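Local atomic coordinates of pyrrolysyl-tRNA synthetase (Desulfitobacterium hafniense, PDB entry 3DSQ), a protein that probably charges its cognate tRNA with pyrrolysine at the expense of ATP, as a homodimeric class II aminoacyl-tRNA synthetase. Residues C158-S163 with N170-L175; G165-N170 with Q268-M273; L228-G233 with E258-I263. All blocks are in the same frame, centred on the assembly; numbering follows the deposited sequence.

Contact 1 (C158-S163 with N170-L175); sequences CYRKES and NEFTML. With NA (sodium ion), chain D.
The phenyl ring of Phe172 is met by Cys158 over one face and by the aliphatic part of Arg160 beside its rim. The two strands form an antiparallel hairpin whose sequence and topology fit motif 2 of class II aminoacyl-tRNA synthetases. In Phe172 a chi1 of 55° sets CG between the backbone N and carbonyl carbon, and the ring lies back beside the partner strand. Cys158 CB comes within 3.4 Å of Phe172 CE1, and Cys158 SG stands obliquely, 5.4 Å from the centre of the Phe172 ring, as a sulfur-aromatic contact. Cysteine, short and unbranched, suits this place: its CB lies against the ring, while Cys158 SG turns to Met174 CG at 3.9 Å. Arg160 passes with an extended chain, its CD 3.5 Å from Phe172 CZ. Guanidinium and ring planes differ by just 12°, yet the ring atom CZ lies near the guanidinium's edge, so this is not a face-to-face cation-pi stack.

On the other face of the sheet, Tyr159 and Glu171 run side by side in the same direction, with Tyr159 CE2 3.6 Å from Glu171 CG. Their polar ends serve the dimer: the phenol and one carboxylate oxygen bond to Thr96 of the second subunit, and the other oxygen takes Ile97 N of that subunit.

Cys158 and Phe172 form the hydrogen-bonded pair, Cys158 N to Phe172 O at 2.7 Å and, returning, Phe172 N to Cys158 O at 2.9 Å. Arg160 N reaches Asn170 O where the strands give way to the connecting loop. There Ser163 OG binds the sodium ion, which Gln164 and Gln167 also coordinate. Farther along, Thr173 and Leu175 pack against helix 72-85 and helix 257-265, so these two helices cover the hairpin there.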
loop_
_atom_site.group_PDB
_atom_site.type_symbol
_atom_site.label_atom_id
_atom_site.label_comp_id
_atom_site.label_asym_id
_atom_site.label_seq_id
_atom_site.Cartn_x
_atom_site.Cartn_y
_atom_site.Cartn_z
ATOM N N CYS B 158 0.959 7.269 -3.013
ATOM C CA CYS B 158 0.829 8.716 -3.021
ATOM C C CYS B 158 -0.114 9.000 -4.180
ATOM O O CYS B 158 -0.296 8.153 -5.054
ATOM C CB CYS B 158 2.186 9.407 -3.215
ATOM S SG CYS B 158 3.210 9.361 -1.711
ATOM N N TYR B 159 -0.721 10.182 -4.171
ATOM C CA TYR B 159 -1.701 10.535 -5.178
ATOM C C TYR B 159 -1.568 11.961 -5.701
ATOM O O TYR B 159 -1.355 12.898 -4.934
ATOM C CB TYR B 159 -3.106 10.393 -4.596
ATOM C CG TYR B 159 -3.401 9.095 -3.887
ATOM C CD1 TYR B 159 -2.856 8.816 -2.628
ATOM C CD2 TYR B 159 -4.273 8.162 -4.451
ATOM C CE1 TYR B 159 -3.179 7.641 -1.951
ATOM C CE2 TYR B 159 -4.601 6.988 -3.786
ATOM C CZ TYR B 159 -4.060 6.733 -2.539
ATOM O OH TYR B 159 -4.448 5.600 -1.862
ATOM N N ARG B 160 -1.725 12.114 -7.008
ATOM C CA ARG B 160 -1.659 13.424 -7.653
ATOM C C ARG B 160 -2.662 13.447 -8.797
ATOM O O ARG B 160 -2.772 12.477 -9.548
ATOM C CB ARG B 160 -0.255 13.692 -8.194
ATOM C CG ARG B 160 0.783 13.998 -7.128
ATOM C CD ARG B 160 2.180 14.094 -7.734
ATOM N NE ARG B 160 3.200 14.458 -6.751
ATOM C CZ ARG B 160 3.367 15.683 -6.257
ATOM N NH1 ARG B 160 2.577 16.676 -6.655
ATOM N NH2 ARG B 160 4.325 15.919 -5.367
ATOM N N LYS B 161 -3.408 14.543 -8.915
ATOM C CA LYS B 161 -4.399 14.673 -9.983
ATOM C C LYS B 161 -3.691 14.845 -11.319
ATOM O O LYS B 161 -4.253 14.553 -12.374
ATOM C CB LYS B 161 -5.339 15.850 -9.709
ATOM C CG LYS B 161 -6.116 15.696 -8.413
ATOM C CD LYS B 161 -7.393 16.532 -8.385
ATOM C CE LYS B 161 -7.110 18.024 -8.353
ATOM N NZ LYS B 161 -8.375 18.809 -8.193
ATOM N N GLU B 162 -2.456 15.331 -11.268
ATOM C CA GLU B 162 -1.655 15.482 -12.469
ATOM C C GLU B 162 -0.169 15.549 -12.150
ATOM O O GLU B 162 0.219 15.775 -11.008
ATOM C CB GLU B 162 -2.072 16.706 -13.280
ATOM C CG GLU B 162 -1.524 16.621 -14.703
ATOM C CD GLU B 162 -1.663 15.208 -15.286
ATOM O OE1 GLU B 162 -0.695 14.713 -15.911
ATOM O OE2 GLU B 162 -2.742 14.594 -15.117
ATOM N N SER B 163 0.662 15.340 -13.164
ATOM C CA SER B 163 2.105 15.363 -12.963
ATOM C C SER B 163 2.857 15.744 -14.229
ATOM O O SER B 163 2.257 16.052 -15.265
ATOM C CB SER B 163 2.589 13.986 -12.507
ATOM O OG SER B 163 2.350 13.017 -13.512
ATOM N N ASN B 170 -2.646 8.411 -11.140
ATOM C CA ASN B 170 -3.293 9.120 -10.039
ATOM C C ASN B 170 -2.819 8.486 -8.745
ATOM O O ASN B 170 -2.684 9.160 -7.736
ATOM C CB ASN B 170 -4.821 9.012 -10.111
ATOM C CG ASN B 170 -5.409 9.815 -11.254
ATOM O OD1 ASN B 170 -4.942 10.910 -11.568
ATOM N ND2 ASN B 170 -6.442 9.276 -11.877
ATOM N N GLU B 171 -2.588 7.177 -8.787
ATOM C CA GLU B 171 -2.109 6.425 -7.623
ATOM C C GLU B 171 -0.719 5.905 -7.965
ATOM O O GLU B 171 -0.563 5.175 -8.925
ATOM C CB GLU B 171 -3.004 5.209 -7.341
ATOM C CG GLU B 171 -4.444 5.521 -7.052
ATOM C CD GLU B 171 -5.217 4.309 -6.584
ATOM O OE1 GLU B 171 -4.765 3.646 -5.628
ATOM O OE2 GLU B 171 -6.285 4.027 -7.165
ATOM N N PHE B 172 0.281 6.274 -7.181
ATOM C CA PHE B 172 1.627 5.809 -7.443
ATOM C C PHE B 172 2.326 5.433 -6.134
ATOM O O PHE B 172 1.922 5.855 -5.044
ATOM C CB PHE B 172 2.414 6.854 -8.261
ATOM C CG PHE B 172 2.456 8.241 -7.645
ATOM C CD1 PHE B 172 3.527 8.628 -6.849
ATOM C CD2 PHE B 172 1.430 9.164 -7.881
ATOM C CE1 PHE B 172 3.593 9.912 -6.289
ATOM C CE2 PHE B 172 1.479 10.462 -7.325
ATOM C CZ PHE B 172 2.555 10.837 -6.532
ATOM N N THR B 173 3.351 4.600 -6.248
ATOM C CA THR B 173 4.079 4.133 -5.082
ATOM C C THR B 173 5.409 4.852 -4.991
ATOM O O THR B 173 6.192 4.864 -5.942
ATOM C CB THR B 173 4.335 2.611 -5.165
ATOM O OG1 THR B 173 3.136 1.944 -5.591
ATOM C CG2 THR B 173 4.754 2.058 -3.795
ATOM N N MET B 174 5.655 5.452 -3.835
ATOM C CA MET B 174 6.885 6.177 -3.584
ATOM C C MET B 174 7.694 5.488 -2.510
ATOM O O MET B 174 7.142 4.940 -1.553
ATOM C CB MET B 174 6.606 7.607 -3.094
ATOM C CG MET B 174 6.103 8.563 -4.156
ATOM S SD MET B 174 7.301 8.827 -5.478
ATOM C CE MET B 174 6.569 7.856 -6.704
ATOM N N LEU B 175 9.007 5.508 -2.711
ATOM C CA LEU B 175 9.967 4.986 -1.757
ATOM C C LEU B 175 10.687 6.273 -1.399
ATOM O O LEU B 175 11.127 7.002 -2.280
ATOM C CB LEU B 175 10.965 4.021 -2.407
ATOM C CG LEU B 175 12.332 3.940 -1.691
ATOM C CD1 LEU B 175 12.154 3.487 -0.252
ATOM C CD2 LEU B 175 13.265 2.990 -2.439
HETATM NA NA NA D . 4.457 11.217 -14.615
#

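Contact 2 (G165-N170 with Q268-M273); sequences GAQHLN and QHVQSM. With NA (sodium ion), chain D.
Gln167 lays its amide against the backbone of residues 268-270, joining the loop between the two motif 2 strands of the class II fold to the segment that follows the motif 3 helix, 257-265.

Direct hydrogen bonds come first. Glutamine suits this place because its amide can give and accept at once. Gln167 OE1 accepts Val270 N at 2.9 Å in a nearly straight bond (169° at the hydrogen), although the donor is tilted 32° from the amide plane. Gln167 NE2 donates to Gln268 O at 3.2 Å along a more bent path. With CD anti to CA (chi2 -173°) the chain stands straight out from the loop, and its terminal amide meets that backbone.

Water-mediated bonds form a second layer. One water donates to both Gln167 OE1 and Gln271 OE1, bridging two acceptors that could not bond to each other. A second accepts His168 N and, weakly, Gln271 NE2. A bend at chi2 turns Gln271 CD toward the loop.

The apolar part is the meeting of Leu169 with Val270, tip to tip, with CG of the leucine 3.7 Å from CG1 of the valine. Leu169 CD2 meanwhile slides past the Gln271 side chain, 3.9 Å from its CG. Branched apolar chains suit this place, since Val270 also rests on Met262 and Leu169 on the aliphatic part of Glu258, both of helix 257-265.

The last kind is coordination. The side chain of Gln167 faces the 268-273 segment while its carbonyl serves the metal, so one residue links the loop both to that segment and to the ion. His168 ND1 hydrogen-bonds Ser163 OG, another sodium ligand, and Gln167 O itself sits 2.7 Å from the sodium ion.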
loop_
_atom_site.group_PDB
_atom_site.type_symbol
_atom_site.label_atom_id
_atom_site.label_comp_id
_atom_site.label_asym_id
_atom_site.label_seq_id
_atom_site.Cartn_x
_atom_site.Cartn_y
_atom_site.Cartn_z
ATOM N N GLY B 165 6.125 14.735 -17.008
ATOM C CA GLY B 165 6.289 13.576 -17.867
ATOM C C GLY B 165 5.136 13.374 -18.832
ATOM O O GLY B 165 4.087 14.009 -18.709
ATOM N N ALA B 166 5.328 12.475 -19.791
ATOM C CA ALA B 166 4.307 12.198 -20.792
ATOM C C ALA B 166 3.166 11.308 -20.296
ATOM O O ALA B 166 2.110 11.244 -20.925
ATOM C CB ALA B 166 4.951 11.576 -22.017
ATOM N N GLN B 167 3.371 10.618 -19.178
ATOM C CA GLN B 167 2.334 9.744 -18.639
ATOM C C GLN B 167 1.943 10.159 -17.227
ATOM O O GLN B 167 2.665 10.916 -16.580
ATOM C CB GLN B 167 2.812 8.289 -18.647
ATOM C CG GLN B 167 3.079 7.739 -20.037
ATOM C CD GLN B 167 3.382 6.250 -20.033
ATOM O OE1 GLN B 167 2.529 5.434 -19.691
ATOM N NE2 GLN B 167 4.603 5.893 -20.412
ATOM N N HIS B 168 0.802 9.667 -16.750
ATOM C CA HIS B 168 0.332 10.014 -15.411
ATOM C C HIS B 168 -0.345 8.867 -14.662
ATOM O O HIS B 168 -1.090 8.079 -15.245
ATOM C CB HIS B 168 -0.659 11.187 -15.492
ATOM C CG HIS B 168 -1.243 11.576 -14.164
ATOM N ND1 HIS B 168 -0.536 12.290 -13.222
ATOM C CD2 HIS B 168 -2.445 11.299 -13.602
ATOM C CE1 HIS B 168 -1.274 12.433 -12.134
ATOM N NE2 HIS B 168 -2.438 11.843 -12.339
ATOM N N LEU B 169 -0.074 8.785 -13.363
ATOM C CA LEU B 169 -0.693 7.791 -12.489
ATOM C C LEU B 169 -1.345 8.583 -11.358
ATOM O O LEU B 169 -0.674 9.372 -10.697
ATOM C CB LEU B 169 0.354 6.844 -11.887
ATOM C CG LEU B 169 0.940 5.695 -12.726
ATOM C CD1 LEU B 169 1.917 4.905 -11.863
ATOM C CD2 LEU B 169 -0.169 4.778 -13.221
ATOM N N ASN B 170 -2.646 8.411 -11.140
ATOM C CA ASN B 170 -3.293 9.120 -10.039
ATOM C C ASN B 170 -2.819 8.486 -8.745
ATOM O O ASN B 170 -2.684 9.160 -7.736
ATOM C CB ASN B 170 -4.821 9.012 -10.111
ATOM C CG ASN B 170 -5.409 9.815 -11.254
ATOM O OD1 ASN B 170 -4.942 10.910 -11.568
ATOM N ND2 ASN B 170 -6.442 9.276 -11.877
ATOM N N GLN B 268 5.966 -0.302 -22.116
ATOM C CA GLN B 268 5.423 0.910 -22.737
ATOM C C GLN B 268 4.580 1.824 -21.855
ATOM O O GLN B 268 4.781 3.036 -21.853
ATOM C CB GLN B 268 4.619 0.543 -23.984
ATOM C CG GLN B 268 5.463 0.092 -25.159
ATOM C CD GLN B 268 6.354 1.198 -25.685
ATOM O OE1 GLN B 268 5.975 2.372 -25.696
ATOM N NE2 GLN B 268 7.539 0.828 -26.145
ATOM N N HIS B 269 3.629 1.253 -21.128
ATOM C CA HIS B 269 2.776 2.048 -20.252
ATOM C C HIS B 269 3.235 1.941 -18.801
ATOM O O HIS B 269 3.538 0.847 -18.309
ATOM C CB HIS B 269 1.318 1.585 -20.345
ATOM C CG HIS B 269 0.610 2.022 -21.592
ATOM N ND1 HIS B 269 0.797 3.264 -22.162
ATOM C CD2 HIS B 269 -0.353 1.413 -22.325
ATOM C CE1 HIS B 269 -0.022 3.401 -23.190
ATOM N NE2 HIS B 269 -0.732 2.294 -23.309
ATOM N N VAL B 270 3.280 3.072 -18.106
ATOM C CA VAL B 270 3.695 3.046 -16.708
ATOM C C VAL B 270 2.601 2.331 -15.901
ATOM O O VAL B 270 2.838 1.863 -14.781
ATOM C CB VAL B 270 3.922 4.479 -16.157
ATOM C CG1 VAL B 270 2.586 5.205 -16.006
ATOM C CG2 VAL B 270 4.679 4.417 -14.826
ATOM N N GLN B 271 1.407 2.248 -16.486
ATOM C CA GLN B 271 0.273 1.580 -15.843
ATOM C C GLN B 271 0.477 0.069 -15.788
ATOM O O GLN B 271 -0.067 -0.607 -14.918
ATOM C CB GLN B 271 -1.032 1.835 -16.612
ATOM C CG GLN B 271 -1.664 3.223 -16.471
ATOM C CD GLN B 271 -0.908 4.316 -17.215
ATOM O OE1 GLN B 271 -0.140 4.045 -18.146
ATOM N NE2 GLN B 271 -1.139 5.566 -16.816
ATOM N N SER B 272 1.244 -0.465 -16.732
ATOM C CA SER B 272 1.479 -1.903 -16.794
ATOM C C SER B 272 1.830 -2.583 -15.456
ATOM O O SER B 272 1.450 -3.726 -15.215
ATOM C CB SER B 272 2.553 -2.190 -17.848
ATOM O OG SER B 272 3.452 -3.176 -17.399
ATOM N N MET B 273 2.525 -1.890 -14.570
ATOM C CA MET B 273 2.877 -2.517 -13.299
ATOM C C MET B 273 2.381 -1.775 -12.060
ATOM O O MET B 273 2.779 -2.071 -10.938
ATOM C CB MET B 273 4.396 -2.747 -13.241
ATOM C CG MET B 273 4.846 -3.844 -14.192
ATOM S SD MET B 273 6.638 -4.089 -14.368
ATOM C CE MET B 273 6.973 -2.940 -15.630
HETATM NA NA NA D . 4.457 11.217 -14.615
HETATM O O HOH W 1 0.063 5.792 -20.176
HETATM O O HOH W 2 -0.739 8.043 -19.005
#

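Contact 3 (L228-G233 with E258-I263); sequences LELASG and ERLLMI
The guanidinium of Arg259 lies beneath the peptide carbonyl of Glu229: Glu229 C stands 3.5 Å above its plane, displaced toward the rim, and the carbonyl oxygen covers the same group. Glu258 and Arg259 end the GxGxGxER signature of motif 3 of class II synthetases, where a strand (250-256) runs straight into a helix (257-265) on the largely antiparallel sheet. Because the oxygen sits over the face, the N-H groups do not point at it. Glu229 O is only 2.9 Å from Arg259 CZ, and two donors, Glu229 N and Arg259 NH2, face each other at 3.1 Å, so the fine placement of the group is doubtful.

The two flat groups are steeply inclined, carboxylate and guanidinium planes 61° apart, and the side chains cross at about a right angle. Glu229 OE1 is 3.6 Å from Arg259 NH1, a salt bridge of charges alone, since the oxygen lies well out of the guanidinium plane. A long, extended arginine suits this place: CG is anti to its backbone N (chi1 -179°), and the chain beyond runs straight from the helix to the strand. Near the guanidinium, Glu229 CB adds an aliphatic approach.

Beyond the charges, leucine and isoleucine fill the space between helix and strand, whose axes come within 8.7 Å. Leu230 crosses Leu260 at about a right angle, its CG 3.7 Å from Leu260 CD2. The side chains of Leu228 and Ile263 slide past each other nearer the surface, CD1 of the first 4.1 Å from CG2 of the second. Leu230 also begins a classic beta bulge, since it and Ala231 both face Val223 on strand 219-225. Ala231 and Leu260 also touch Phe255 on strand 250-256. The tightest apolar meeting is between two methyl groups, Leu230 CD1 and Ile263 CD1, only 3.4 Å apart.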
loop_
_atom_site.group_PDB
_atom_site.type_symbol
_atom_site.label_atom_id
_atom_site.label_comp_id
_atom_site.label_asym_id
_atom_site.label_seq_id
_atom_site.Cartn_x
_atom_site.Cartn_y
_atom_site.Cartn_z
ATOM N N LEU B 228 16.432 9.736 -18.573
ATOM C CA LEU B 228 15.365 9.200 -17.743
ATOM C C LEU B 228 15.602 9.404 -16.253
ATOM O O LEU B 228 16.577 8.898 -15.699
ATOM C CB LEU B 228 15.192 7.708 -18.031
ATOM C CG LEU B 228 14.864 7.324 -19.477
ATOM C CD1 LEU B 228 14.857 5.809 -19.621
ATOM C CD2 LEU B 228 13.515 7.908 -19.865
ATOM N N GLU B 229 14.703 10.138 -15.606
ATOM C CA GLU B 229 14.821 10.378 -14.171
ATOM C C GLU B 229 14.305 9.177 -13.397
ATOM O O GLU B 229 13.183 8.718 -13.619
ATOM C CB GLU B 229 14.021 11.608 -13.742
ATOM C CG GLU B 229 14.106 11.867 -12.238
ATOM C CD GLU B 229 13.258 13.039 -11.787
ATOM O OE1 GLU B 229 12.033 13.019 -12.034
ATOM O OE2 GLU B 229 13.816 13.979 -11.183
ATOM N N LEU B 230 15.126 8.678 -12.482
ATOM C CA LEU B 230 14.751 7.533 -11.666
ATOM C C LEU B 230 14.474 7.932 -10.220
ATOM O O LEU B 230 13.817 7.197 -9.482
ATOM C CB LEU B 230 15.862 6.478 -11.709
ATOM C CG LEU B 230 15.846 5.523 -12.911
ATOM C CD1 LEU B 230 15.619 6.291 -14.209
ATOM C CD2 LEU B 230 17.158 4.756 -12.954
ATOM N N ALA B 231 14.970 9.098 -9.818
ATOM C CA ALA B 231 14.781 9.556 -8.449
ATOM C C ALA B 231 15.305 10.964 -8.211
ATOM O O ALA B 231 16.186 11.448 -8.924
ATOM C CB ALA B 231 15.462 8.590 -7.486
ATOM N N SER B 232 14.752 11.611 -7.190
ATOM C CA SER B 232 15.159 12.959 -6.820
ATOM C C SER B 232 15.470 13.029 -5.328
ATOM O O SER B 232 14.657 12.637 -4.497
ATOM C CB SER B 232 14.057 13.954 -7.168
ATOM O OG SER B 232 13.834 13.967 -8.564
ATOM N N GLY B 233 16.663 13.519 -5.004
ATOM C CA GLY B 233 17.070 13.637 -3.615
ATOM C C GLY B 233 17.203 15.091 -3.209
ATOM O O GLY B 233 17.518 15.940 -4.038
ATOM N N GLU B 258 6.782 2.449 -9.880
ATOM C CA GLU B 258 6.213 2.022 -11.154
ATOM C C GLU B 258 7.106 2.545 -12.267
ATOM O O GLU B 258 7.375 1.846 -13.246
ATOM C CB GLU B 258 4.780 2.551 -11.361
ATOM C CG GLU B 258 3.715 1.977 -10.417
ATOM C CD GLU B 258 3.697 2.669 -9.067
ATOM O OE1 GLU B 258 4.447 3.652 -8.904
ATOM O OE2 GLU B 258 2.932 2.240 -8.174
ATOM N N ARG B 259 7.580 3.775 -12.111
ATOM C CA ARG B 259 8.446 4.359 -13.119
ATOM C C ARG B 259 9.778 3.602 -13.173
ATOM O O ARG B 259 10.333 3.389 -14.246
ATOM C CB ARG B 259 8.683 5.840 -12.825
ATOM C CG ARG B 259 9.566 6.507 -13.851
ATOM C CD ARG B 259 9.632 8.014 -13.669
ATOM N NE ARG B 259 10.563 8.605 -14.629
ATOM C CZ ARG B 259 10.755 9.911 -14.789
ATOM N NH1 ARG B 259 10.077 10.781 -14.049
ATOM N NH2 ARG B 259 11.627 10.346 -15.693
ATOM N N LEU B 260 10.287 3.206 -12.012
ATOM C CA LEU B 260 11.529 2.446 -11.959
ATOM C C LEU B 260 11.313 1.154 -12.726
ATOM O O LEU B 260 12.107 0.796 -13.592
ATOM C CB LEU B 260 11.911 2.096 -10.515
ATOM C CG LEU B 260 12.772 3.024 -9.650
ATOM C CD1 LEU B 260 13.281 2.213 -8.459
ATOM C CD2 LEU B 260 13.966 3.564 -10.428
ATOM N N LEU B 261 10.225 0.458 -12.403
ATOM C CA LEU B 261 9.904 -0.802 -13.064
ATOM C C LEU B 261 9.765 -0.665 -14.569
ATOM O O LEU B 261 10.257 -1.513 -15.323
ATOM C CB LEU B 261 8.614 -1.403 -12.490
ATOM C CG LEU B 261 8.771 -2.039 -11.110
ATOM C CD1 LEU B 261 7.425 -2.465 -10.597
ATOM C CD2 LEU B 261 9.729 -3.233 -11.182
ATOM N N MET B 262 9.089 0.392 -15.014
ATOM C CA MET B 262 8.909 0.600 -16.443
ATOM C C MET B 262 10.261 0.750 -17.147
ATOM O O MET B 262 10.477 0.222 -18.242
ATOM C CB MET B 262 8.062 1.848 -16.696
ATOM C CG MET B 262 8.108 2.332 -18.140
ATOM S SD MET B 262 6.981 3.726 -18.425
ATOM C CE MET B 262 7.841 5.014 -17.552
ATOM N N ILE B 263 11.161 1.481 -16.503
ATOM C CA ILE B 263 12.487 1.740 -17.039
ATOM C C ILE B 263 13.368 0.483 -17.014
ATOM O O ILE B 263 14.044 0.182 -17.986
ATOM C CB ILE B 263 13.135 2.907 -16.259
ATOM C CG1 ILE B 263 12.356 4.192 -16.574
ATOM C CG2 ILE B 263 14.603 3.041 -16.609
ATOM C CD1 ILE B 263 12.707 5.386 -15.701
#

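Going from the N terminus, contact 1 closes the short motif 2 loop between strands 150-159 and 171-180. Contact 2 starts within that loop and ends after helix 257-265, so the two cross along the chain; they share Asn170 and the sodium ion. Contact 3 follows contact 1 in sequence and falls wholly within the long span bridged by contact 2, closing the loop from strand 228-236 through strand 250-256 to helix 257-265. That helix is common ground: Glu258 bonds to Thr173 of contact 1, while Met262 packs against Gln167 and Val270 of contact 2. Together they tie the motif 2 hairpin, the motif 3 helix and the chain beyond it to the largely antiparallel central sheet.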